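Local coordinates for lysin (Bacillus phage PBC5, PDB 6ILU), which probably binds the bacterial cell wall through its SH3b-type cell-wall-binding domain, so directing the phage endolysin to its target, at residues A[12-18]-A[74-80]; A[79-83]-A[110-114]. All coordinates share one frame; numbering follows the deposited sequence.

Overall arrangement
Both interactions use the strand 75-84, which runs on past a break in its regular course from one antiparallel pairing into the other, so that interaction 1 takes its first half and interaction 2 its second. They share Trp79 and Tyr80, their centres lie about 14 Å apart, and they touch where Ile12 packs on Ala114. Interaction 1 is a regular ladder with six backbone hydrogen bonds, Ala15 and Phe75 on its buried side and Thr76 and Asp78 exposed. Interaction 2 is shorter, with three backbone bonds; Val82 and Ala114 are buried, while Lys81, Asn113 and Arg83 bind a sulfate and an ethanediol, both probably from the crystallisation liquor.

Interaction 1. Residues A[12-18]-A[74-80]; sequences IGVALSI and HFTIDWY
The antiparallel pairing of strand 13-17 with the first half of strand 75-84 brings Gly13 against Trp79, Ala15 against Ile77 and Ser17 against Phe75. The short strand axes run 159° apart in direction and approach to 4.5 Å, and six backbone hydrogen bonds join the segments. Of these, Leu16 N to Thr76 O is in the carbonyl plane, whereas Tyr80 N reaches Ile12 O (2.8 Å) from above the plane of the Ile12 carbonyl, 44° out of it. Beyond this last bond Gly13 CA lies over the face of the Tyr80 ring, 3.9 Å from its centroid, a CH-pi contact. Gly13, lacking a side chain, allows the close strand approach here, Gly13 CA to Trp79 CA 4.0 Å. On the side carrying Ala15 and Trp79, Ala15 CB meets Phe75 CD1 at 3.7 Å, and Ile61 of strand 60-62 touches both residues. Ile12 and Trp79 point the same way, side by side, with Ile12 CD1 3.8 Å from Trp79 CZ3; Ile77 CG2 lies over one face of the indole. The face with Val14, Leu16, Thr76 and Asp78 is more exposed and mixes apolar and polar side chains. Thr76 OG1, held between its backbone N and carbonyl carbon (chi1 53°), is hydrogen-bonded to water 2 (2.7 Å), and the water donates to Ser17 O. Hydrogen-bonded and non-hydrogen-bonded pairs alternate as in a regular antiparallel ladder, and strand 13-17 also pairs with strand 46-52 in the curled antiparallel sheet of this SH3b-type protein.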
ATOM      1  N   ILE A  12       4.634  -0.083  -1.336  1.00 17.76           N
ATOM      2  CA  ILE A  12       3.350  -0.236  -2.017  1.00 17.61           C
ATOM      3  C   ILE A  12       2.930   1.034  -2.749  1.00 20.17           C
ATOM      4  O   ILE A  12       1.853   1.071  -3.353  1.00 21.53           O
ATOM      5  CB  ILE A  12       2.242  -0.653  -1.049  1.00 18.18           C
ATOM      6  CG1 ILE A  12       2.124   0.350   0.121  1.00 20.69           C
ATOM      7  CG2 ILE A  12       2.501  -2.096  -0.492  1.00 18.38           C
ATOM      8  CD1 ILE A  12       0.831   0.139   0.978  1.00 19.34           C
ATOM      9  N   GLY A  13       3.742   2.097  -2.705  1.00 19.27           N
ATOM     10  CA  GLY A  13       3.364   3.312  -3.434  1.00 18.61           C
ATOM     11  C   GLY A  13       4.325   4.445  -3.077  1.00 21.55           C
ATOM     12  O   GLY A  13       5.283   4.219  -2.320  1.00 21.27           O
ATOM     13  N   VAL A  14       4.071   5.627  -3.606  1.00 22.28           N
ATOM     14  CA  VAL A  14       4.874   6.821  -3.334  1.00 23.65           C
ATOM     15  C   VAL A  14       3.927   7.994  -3.010  1.00 21.60           C
ATOM     16  O   VAL A  14       3.005   8.297  -3.786  1.00 22.46           O
ATOM     17  CB  VAL A  14       5.780   7.175  -4.551  1.00 23.18           C
ATOM     18  CG1 VAL A  14       6.555   8.450  -4.280  1.00 28.78           C
ATOM     19  CG2 VAL A  14       6.742   6.019  -4.883  1.00 23.66           C
ATOM     20  N   ALA A  15       4.178   8.686  -1.900  1.00 21.08           N
ATOM     21  CA  ALA A  15       3.317   9.784  -1.402  1.00 19.69           C
ATOM     22  C   ALA A  15       4.012  11.153  -1.473  1.00 20.10           C
ATOM     23  O   ALA A  15       5.206  11.260  -1.196  1.00 22.75           O
ATOM     24  CB  ALA A  15       2.929   9.489   0.048  1.00 19.86           C
ATOM     25  N   LEU A  16       3.276  12.179  -1.864  1.00 22.14           N
ATOM     26  CA  LEU A  16       3.797  13.537  -1.860  1.00 21.77           C
ATOM     27  C   LEU A  16       2.811  14.449  -1.143  1.00 22.16           C
ATOM     28  O   LEU A  16       1.632  14.412  -1.447  1.00 23.28           O
ATOM     29  CB  LEU A  16       3.998  13.995  -3.308  1.00 22.06           C
ATOM     30  CG  LEU A  16       4.510  15.419  -3.452  1.00 24.51           C
ATOM     31  CD1 LEU A  16       6.016  15.471  -3.057  1.00 29.72           C
ATOM     32  CD2 LEU A  16       4.300  15.790  -4.902  1.00 27.89           C
ATOM     33  N   SER A  17       3.285  15.210  -0.158  1.00 21.88           N
ATOM     34  CA  SER A  17       2.451  16.169   0.578  1.00 21.23           C
ATOM     35  C   SER A  17       1.584  17.029  -0.344  1.00 23.17           C
ATOM     36  O   SER A  17       2.082  17.542  -1.357  1.00 25.16           O
ATOM     37  CB  SER A  17       3.329  17.112   1.405  1.00 23.78           C
ATOM     38  OG  SER A  17       2.529  18.078   2.102  1.00 22.92           O
ATOM     39  N   ILE A  18       0.323  17.223   0.039  1.00 22.87           N
ATOM     40  CA  ILE A  18      -0.519  18.206  -0.671  1.00 21.71           C
ATOM     41  C   ILE A  18      -0.235  19.668  -0.267  1.00 24.12           C
ATOM     42  O   ILE A  18      -0.737  20.600  -0.904  1.00 23.39           O
ATOM     43  CB  ILE A  18      -2.040  17.935  -0.463  1.00 21.91           C
ATOM     44  CG1 ILE A  18      -2.438  18.175   1.008  1.00 20.48           C
ATOM     45  CG2 ILE A  18      -2.396  16.502  -0.952  1.00 19.84           C
ATOM     46  CD1 ILE A  18      -3.991  18.088   1.269  1.00 22.97           C
ATOM     47  N   HIS A  74      -3.480  13.789   3.573  1.00 22.02           N
ATOM     48  CA  HIS A  74      -2.492  14.864   3.499  1.00 24.52           C
ATOM     49  C   HIS A  74      -1.551  14.673   2.317  1.00 24.44           C
ATOM     50  O   HIS A  74      -0.623  15.447   2.170  1.00 23.66           O
ATOM     51  CB  HIS A  74      -1.669  14.943   4.812  1.00 22.70           C
ATOM     52  CG  HIS A  74      -2.494  15.302   6.012  1.00 28.12           C
ATOM     53  ND1 HIS A  74      -3.562  16.176   5.956  1.00 32.30           N
ATOM     54  CD2 HIS A  74      -2.421  14.880   7.296  1.00 26.43           C
ATOM     55  CE1 HIS A  74      -4.096  16.297   7.159  1.00 30.55           C
ATOM     56  NE2 HIS A  74      -3.426  15.512   7.991  1.00 29.41           N
ATOM     57  N   PHE A  75      -1.769  13.624   1.507  1.00 22.05           N
ATOM     58  CA  PHE A  75      -0.861  13.316   0.377  1.00 22.52           C
ATOM     59  C   PHE A  75      -1.580  13.043  -0.924  1.00 23.91           C
ATOM     60  O   PHE A  75      -2.754  12.687  -0.900  1.00 25.69           O
ATOM     61  CB  PHE A  75       0.001  12.057   0.681  1.00 20.93           C
ATOM     62  CG  PHE A  75       0.841  12.187   1.927  1.00 21.67           C
ATOM     63  CD1 PHE A  75       2.145  12.630   1.837  1.00 22.45           C
ATOM     64  CD2 PHE A  75       0.289  11.951   3.176  1.00 21.68           C
ATOM     65  CE1 PHE A  75       2.934  12.793   2.989  1.00 24.40           C
ATOM     66  CE2 PHE A  75       1.028  12.146   4.325  1.00 24.62           C
ATOM     67  CZ  PHE A  75       2.373  12.541   4.231  1.00 24.60           C
ATOM     68  N   THR A  76      -0.895  13.224  -2.059  1.00 23.03           N
ATOM     69  CA  THR A  76      -1.322  12.562  -3.293  1.00 25.61           C
ATOM     70  C   THR A  76      -0.455  11.305  -3.387  1.00 26.63           C
ATOM     71  O   THR A  76       0.778  11.358  -3.166  1.00 24.07           O
ATOM     72  CB  THR A  76      -1.179  13.449  -4.540  1.00 30.73           C
ATOM     73  OG1 THR A  76       0.147  13.951  -4.612  1.00 33.34           O
ATOM     74  CG2 THR A  76      -2.097  14.644  -4.436  1.00 29.25           C
ATOM     75  N   ILE A  77      -1.094  10.151  -3.616  1.00 23.18           N
ATOM     76  CA  ILE A  77      -0.369   8.860  -3.507  1.00 21.73           C
ATOM     77  C   ILE A  77      -0.444   8.159  -4.845  1.00 25.32           C
ATOM     78  O   ILE A  77      -1.544   8.027  -5.414  1.00 24.83           O
ATOM     79  CB  ILE A  77      -0.955   7.948  -2.422  1.00 21.41           C
ATOM     80  CG1 ILE A  77      -0.955   8.691  -1.068  1.00 24.42           C
ATOM     81  CG2 ILE A  77      -0.198   6.599  -2.341  1.00 20.20           C
ATOM     82  CD1 ILE A  77      -1.838   8.034  -0.012  1.00 24.25           C
ATOM     83  N   ASP A  78       0.728   7.803  -5.372  1.00 23.68           N
ATOM     84  CA  ASP A  78       0.823   7.014  -6.590  1.00 23.84           C
ATOM     85  C   ASP A  78       1.037   5.581  -6.126  1.00 22.95           C
ATOM     86  O   ASP A  78       2.162   5.192  -5.750  1.00 22.64           O
ATOM     87  CB  ASP A  78       1.980   7.496  -7.492  1.00 24.77           C
ATOM     88  CG  ASP A  78       1.756   8.896  -8.069  1.00 34.16           C
ATOM     89  OD1 ASP A  78       0.599   9.257  -8.431  1.00 32.42           O
ATOM     90  OD2 ASP A  78       2.773   9.617  -8.198  1.00 35.34           O
ATOM     91  N   TRP A  79      -0.047   4.806  -6.084  1.00 22.43           N
ATOM     92  CA  TRP A  79       0.050   3.418  -5.585  1.00 21.48           C
ATOM     93  C   TRP A  79       0.784   2.559  -6.600  1.00 22.36           C
ATOM     94  O   TRP A  79       0.684   2.776  -7.829  1.00 24.36           O
ATOM     95  CB  TRP A  79      -1.344   2.859  -5.325  1.00 19.72           C
ATOM     96  CG  TRP A  79      -2.083   3.607  -4.288  1.00 23.29           C
ATOM     97  CD1 TRP A  79      -3.075   4.546  -4.502  1.00 24.75           C
ATOM     98  CD2 TRP A  79      -1.920   3.519  -2.873  1.00 20.50           C
ATOM     99  NE1 TRP A  79      -3.524   5.040  -3.312  1.00 20.96           N
ATOM    100  CE2 TRP A  79      -2.839   4.425  -2.285  1.00 21.88           C
ATOM    101  CE3 TRP A  79      -1.066   2.791  -2.030  1.00 23.98           C
ATOM    102  CZ2 TRP A  79      -2.938   4.606  -0.915  1.00 20.89           C
ATOM    103  CZ3 TRP A  79      -1.180   2.963  -0.655  1.00 23.19           C
ATOM    104  CH2 TRP A  79      -2.099   3.871  -0.106  1.00 20.66           C
ATOM    105  N   TYR A  80       1.562   1.612  -6.095  1.00 20.65           N
ATOM    106  CA  TYR A  80       2.099   0.587  -6.970  1.00 21.86           C
ATOM    107  C   TYR A  80       0.943  -0.226  -7.559  1.00 20.67           C
ATOM    108  O   TYR A  80      -0.077  -0.455  -6.913  1.00 21.20           O
ATOM    109  CB  TYR A  80       3.071  -0.308  -6.208  1.00 20.58           C
ATOM    110  CG  TYR A  80       4.379   0.371  -5.852  1.00 20.94           C
ATOM    111  CD1 TYR A  80       4.705   1.642  -6.336  1.00 20.67           C
ATOM    112  CD2 TYR A  80       5.306  -0.292  -5.037  1.00 21.45           C
ATOM    113  CE1 TYR A  80       5.923   2.223  -6.030  1.00 23.29           C
ATOM    114  CE2 TYR A  80       6.492   0.278  -4.718  1.00 22.05           C
ATOM    115  CZ  TYR A  80       6.804   1.540  -5.205  1.00 25.42           C
ATOM    116  OH  TYR A  80       8.013   2.108  -4.871  1.00 26.00           O
TER
HETATM  117  O   HOH W   1       3.194  10.817  -5.401  1.00 37.06           O
HETATM  118  O   HOH W   2       0.661  16.506  -3.747  1.00 26.39           O

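Interaction 2. Residues A[79-83]-A[110-114]; sequences WYKVR and EVYNA. With EDO (1,2-ethanediol), chain K; SO4 (sulfate ion), chain D; EDO (1,2-ethanediol), chain I.
Lys81 NZ donates two hydrogen bonds, to Asn113 OD1 at 2.8 Å, where the ammonium lies in the carbonyl plane, and to sulfate O4 at 3.1 Å. The other end of the same amide, Asn113 ND2, donates to sulfate O3 at 2.7 Å with an N-H...O angle of 167°, so the anion, probably from the crystallisation liquor, is bound by both side chains. A bend at chi2 (-74°) turns the Lys81 chain to run alongside Asn113, and together the bonds fix the rotation of the amide. Trp79 crosses Asn113 at about a right angle, its CB 3.6 Å from Asn113 CG, and sulfate O1 lies at the edge of the indole, in its plane. Val82 and Tyr112 form a hydrogen-bonded pair, and Ala114 N returns to Tyr80 O. On the apolar side, Val82 CG2 packs 3.9 Å from Ala114 CB. At the far end Val111 CG1 lies over one face of the Arg83 guanidinium, 3.8 Å above its plane. O1 and O2 of an ethanediol, probably from the crystallisation liquor, accept from Arg83 NE and NH2 respectively; NH2 also makes a salt bridge with the C-terminal carboxylate of Lys140. Val82 bonds Tyr112 through the backbone while Lys81 and Arg83 bond Thr138 and Thr136, so strand 75-84 is paired with both strand 112-113 and strand 135-138, and Val122 of strand 121-123 touches both Val82 and Ala114.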
ATOM      1  N   TRP A  79      -0.047   4.806  -6.084  1.00 22.43           N
ATOM      2  CA  TRP A  79       0.050   3.418  -5.585  1.00 21.48           C
ATOM      3  C   TRP A  79       0.784   2.559  -6.600  1.00 22.36           C
ATOM      4  O   TRP A  79       0.684   2.776  -7.829  1.00 24.36           O
ATOM      5  CB  TRP A  79      -1.344   2.859  -5.325  1.00 19.72           C
ATOM      6  CG  TRP A  79      -2.083   3.607  -4.288  1.00 23.29           C
ATOM      7  CD1 TRP A  79      -3.075   4.546  -4.502  1.00 24.75           C
ATOM      8  CD2 TRP A  79      -1.920   3.519  -2.873  1.00 20.50           C
ATOM      9  NE1 TRP A  79      -3.524   5.040  -3.312  1.00 20.96           N
ATOM     10  CE2 TRP A  79      -2.839   4.425  -2.285  1.00 21.88           C
ATOM     11  CE3 TRP A  79      -1.066   2.791  -2.030  1.00 23.98           C
ATOM     12  CZ2 TRP A  79      -2.938   4.606  -0.915  1.00 20.89           C
ATOM     13  CZ3 TRP A  79      -1.180   2.963  -0.655  1.00 23.19           C
ATOM     14  CH2 TRP A  79      -2.099   3.871  -0.106  1.00 20.66           C
ATOM     15  N   TYR A  80       1.562   1.612  -6.095  1.00 20.65           N
ATOM     16  CA  TYR A  80       2.099   0.587  -6.970  1.00 21.86           C
ATOM     17  C   TYR A  80       0.943  -0.226  -7.559  1.00 20.67           C
ATOM     18  O   TYR A  80      -0.077  -0.455  -6.913  1.00 21.20           O
ATOM     19  CB  TYR A  80       3.071  -0.308  -6.208  1.00 20.58           C
ATOM     20  CG  TYR A  80       4.379   0.371  -5.852  1.00 20.94           C
ATOM     21  CD1 TYR A  80       4.705   1.642  -6.336  1.00 20.67           C
ATOM     22  CD2 TYR A  80       5.306  -0.292  -5.037  1.00 21.45           C
ATOM     23  CE1 TYR A  80       5.923   2.223  -6.030  1.00 23.29           C
ATOM     24  CE2 TYR A  80       6.492   0.278  -4.718  1.00 22.05           C
ATOM     25  CZ  TYR A  80       6.804   1.540  -5.205  1.00 25.42           C
ATOM     26  OH  TYR A  80       8.013   2.108  -4.871  1.00 26.00           O
ATOM     27  N   LYS A  81       1.107  -0.620  -8.823  1.00 21.40           N
ATOM     28  CA  LYS A  81       0.076  -1.321  -9.584  1.00 21.07           C
ATOM     29  C   LYS A  81       0.422  -2.801  -9.703  1.00 19.52           C
ATOM     30  O   LYS A  81       1.571  -3.179 -10.036  1.00 22.24           O
ATOM     31  CB  LYS A  81      -0.071  -0.703 -10.993  1.00 24.05           C
ATOM     32  CG  LYS A  81      -0.294   0.797 -10.921  1.00 24.09           C
ATOM     33  CD  LYS A  81      -1.690   1.088 -10.447  1.00 25.98           C
ATOM     34  CE  LYS A  81      -1.901   2.599 -10.316  1.00 28.57           C
ATOM     35  NZ  LYS A  81      -3.304   2.906  -9.992  1.00 28.77           N
ATOM     36  N   VAL A  82      -0.598  -3.625  -9.441  1.00 20.55           N
ATOM     37  CA  VAL A  82      -0.438  -5.080  -9.415  1.00 17.92           C
ATOM     38  C   VAL A  82      -1.119  -5.676 -10.632  1.00 20.39           C
ATOM     39  O   VAL A  82      -2.310  -5.429 -10.857  1.00 22.55           O
ATOM     40  CB  VAL A  82      -1.033  -5.675  -8.098  1.00 17.39           C
ATOM     41  CG1 VAL A  82      -0.781  -7.206  -8.015  1.00 19.67           C
ATOM     42  CG2 VAL A  82      -0.406  -4.973  -6.836  1.00 18.32           C
ATOM     43  N   ARG A  83      -0.369  -6.447 -11.429  1.00 19.86           N
ATOM     44  CA  ARG A  83      -0.939  -7.062 -12.637  1.00 21.52           C
ATOM     45  C   ARG A  83      -0.561  -8.514 -12.695  1.00 23.36           C
ATOM     46  O   ARG A  83       0.570  -8.857 -12.381  1.00 22.90           O
ATOM     47  CB  ARG A  83      -0.446  -6.357 -13.884  1.00 23.11           C
ATOM     48  CG  ARG A  83      -0.960  -4.928 -14.035  1.00 21.85           C
ATOM     49  CD  ARG A  83      -0.263  -4.306 -15.251  1.00 25.57           C
ATOM     50  NE  ARG A  83      -0.646  -2.914 -15.476  1.00 27.54           N
ATOM     51  CZ  ARG A  83       0.010  -1.870 -14.979  1.00 29.19           C
ATOM     52  NH1 ARG A  83       1.078  -2.050 -14.201  1.00 28.95           N
ATOM     53  NH2 ARG A  83      -0.409  -0.631 -15.260  1.00 29.16           N
ATOM     54  N   GLU A 110      -7.899  -7.279 -14.705  1.00 28.37           N
ATOM     55  CA  GLU A 110      -7.877  -5.985 -13.997  1.00 28.84           C
ATOM     56  C   GLU A 110      -6.480  -5.615 -13.471  1.00 28.15           C
ATOM     57  O   GLU A 110      -5.657  -6.499 -13.186  1.00 26.46           O
ATOM     58  CB  GLU A 110      -8.864  -6.003 -12.813  1.00 28.77           C
ATOM     59  CG  GLU A 110     -10.319  -6.363 -13.161  1.00 36.01           C
ATOM     60  CD  GLU A 110     -11.002  -5.332 -14.015  1.00 50.95           C
ATOM     61  OE1 GLU A 110     -11.921  -5.708 -14.788  1.00 56.63           O
ATOM     62  OE2 GLU A 110     -10.636  -4.138 -13.922  1.00 56.93           O
ATOM     63  N   VAL A 111      -6.242  -4.307 -13.313  1.00 23.65           N
ATOM     64  CA  VAL A 111      -5.056  -3.808 -12.588  1.00 22.75           C
ATOM     65  C   VAL A 111      -5.487  -3.388 -11.171  1.00 23.00           C
ATOM     66  O   VAL A 111      -6.545  -2.763 -11.015  1.00 24.85           O
ATOM     67  CB  VAL A 111      -4.433  -2.619 -13.314  1.00 25.45           C
ATOM     68  CG1 VAL A 111      -3.188  -2.104 -12.571  1.00 27.00           C
ATOM     69  CG2 VAL A 111      -4.137  -2.993 -14.783  1.00 31.72           C
ATOM     70  N   TYR A 112      -4.701  -3.728 -10.155  1.00 20.72           N
ATOM     71  CA  TYR A 112      -5.039  -3.383  -8.774  1.00 20.81           C
ATOM     72  C   TYR A 112      -4.031  -2.453  -8.149  1.00 22.63           C
ATOM     73  O   TYR A 112      -2.896  -2.358  -8.612  1.00 22.64           O
ATOM     74  CB  TYR A 112      -5.141  -4.640  -7.905  1.00 20.99           C
ATOM     75  CG  TYR A 112      -6.085  -5.662  -8.491  1.00 18.61           C
ATOM     76  CD1 TYR A 112      -5.613  -6.667  -9.344  1.00 21.53           C
ATOM     77  CD2 TYR A 112      -7.436  -5.604  -8.200  1.00 20.51           C
ATOM     78  CE1 TYR A 112      -6.512  -7.594  -9.905  1.00 22.40           C
ATOM     79  CE2 TYR A 112      -8.352  -6.521  -8.760  1.00 21.42           C
ATOM     80  CZ  TYR A 112      -7.850  -7.516  -9.602  1.00 21.38           C
ATOM     81  OH  TYR A 112      -8.718  -8.412 -10.166  1.00 23.57           O
ATOM     82  N   ASN A 113      -4.446  -1.742  -7.096  1.00 20.62           N
ATOM     83  CA  ASN A 113      -3.462  -1.039  -6.267  1.00 21.65           C
ATOM     84  C   ASN A 113      -2.947  -1.936  -5.165  1.00 20.85           C
ATOM     85  O   ASN A 113      -3.729  -2.675  -4.545  1.00 20.56           O
ATOM     86  CB  ASN A 113      -4.074   0.226  -5.637  1.00 23.22           C
ATOM     87  CG  ASN A 113      -4.349   1.304  -6.637  1.00 25.26           C
ATOM     88  OD1 ASN A 113      -3.727   1.384  -7.684  1.00 27.16           O
ATOM     89  ND2 ASN A 113      -5.293   2.163  -6.308  1.00 27.35           N
ATOM     90  N   ALA A 114      -1.626  -1.902  -4.922  1.00 20.11           N
ATOM     91  CA  ALA A 114      -1.011  -2.629  -3.799  1.00 17.41           C
ATOM     92  C   ALA A 114      -1.488  -2.006  -2.483  1.00 20.65           C
ATOM     93  O   ALA A 114      -1.217  -0.827  -2.268  1.00 22.83           O
ATOM     94  CB  ALA A 114       0.502  -2.518  -3.894  1.00 18.55           C
TER
HETATM   95  C1  EDO K 409      -2.272  -1.440 -18.443  1.00 53.07           C
HETATM   96  O1  EDO K 409      -2.135  -2.848 -18.165  1.00 55.91           O
HETATM   97  C2  EDO K 409      -3.515  -0.905 -17.757  1.00 53.16           C
HETATM   98  O2  EDO K 409      -3.092   0.026 -16.754  1.00 54.83           O
HETATM   99  S   SO4 D 402      -5.745   5.533  -8.010  1.00 94.34           S
HETATM  100  O1  SO4 D 402      -5.372   6.166  -6.742  1.00 93.76           O
HETATM  101  O2  SO4 D 402      -6.782   6.328  -8.658  1.00 95.38           O
HETATM  102  O3  SO4 D 402      -6.242   4.183  -7.784  1.00 93.95           O
HETATM  103  O4  SO4 D 402      -4.597   5.464  -8.907  1.00 95.85           O
HETATM  104  C1  EDO I 407     -12.013  -7.320  -9.469  1.00 38.16           C
HETATM  105  O1  EDO I 407     -11.264  -8.465  -8.983  1.00 30.30           O
HETATM  106  C2  EDO I 407     -12.628  -6.498  -8.348  1.00 44.57           C
HETATM  107  O2  EDO I 407     -11.665  -5.766  -7.544  1.00 44.90           O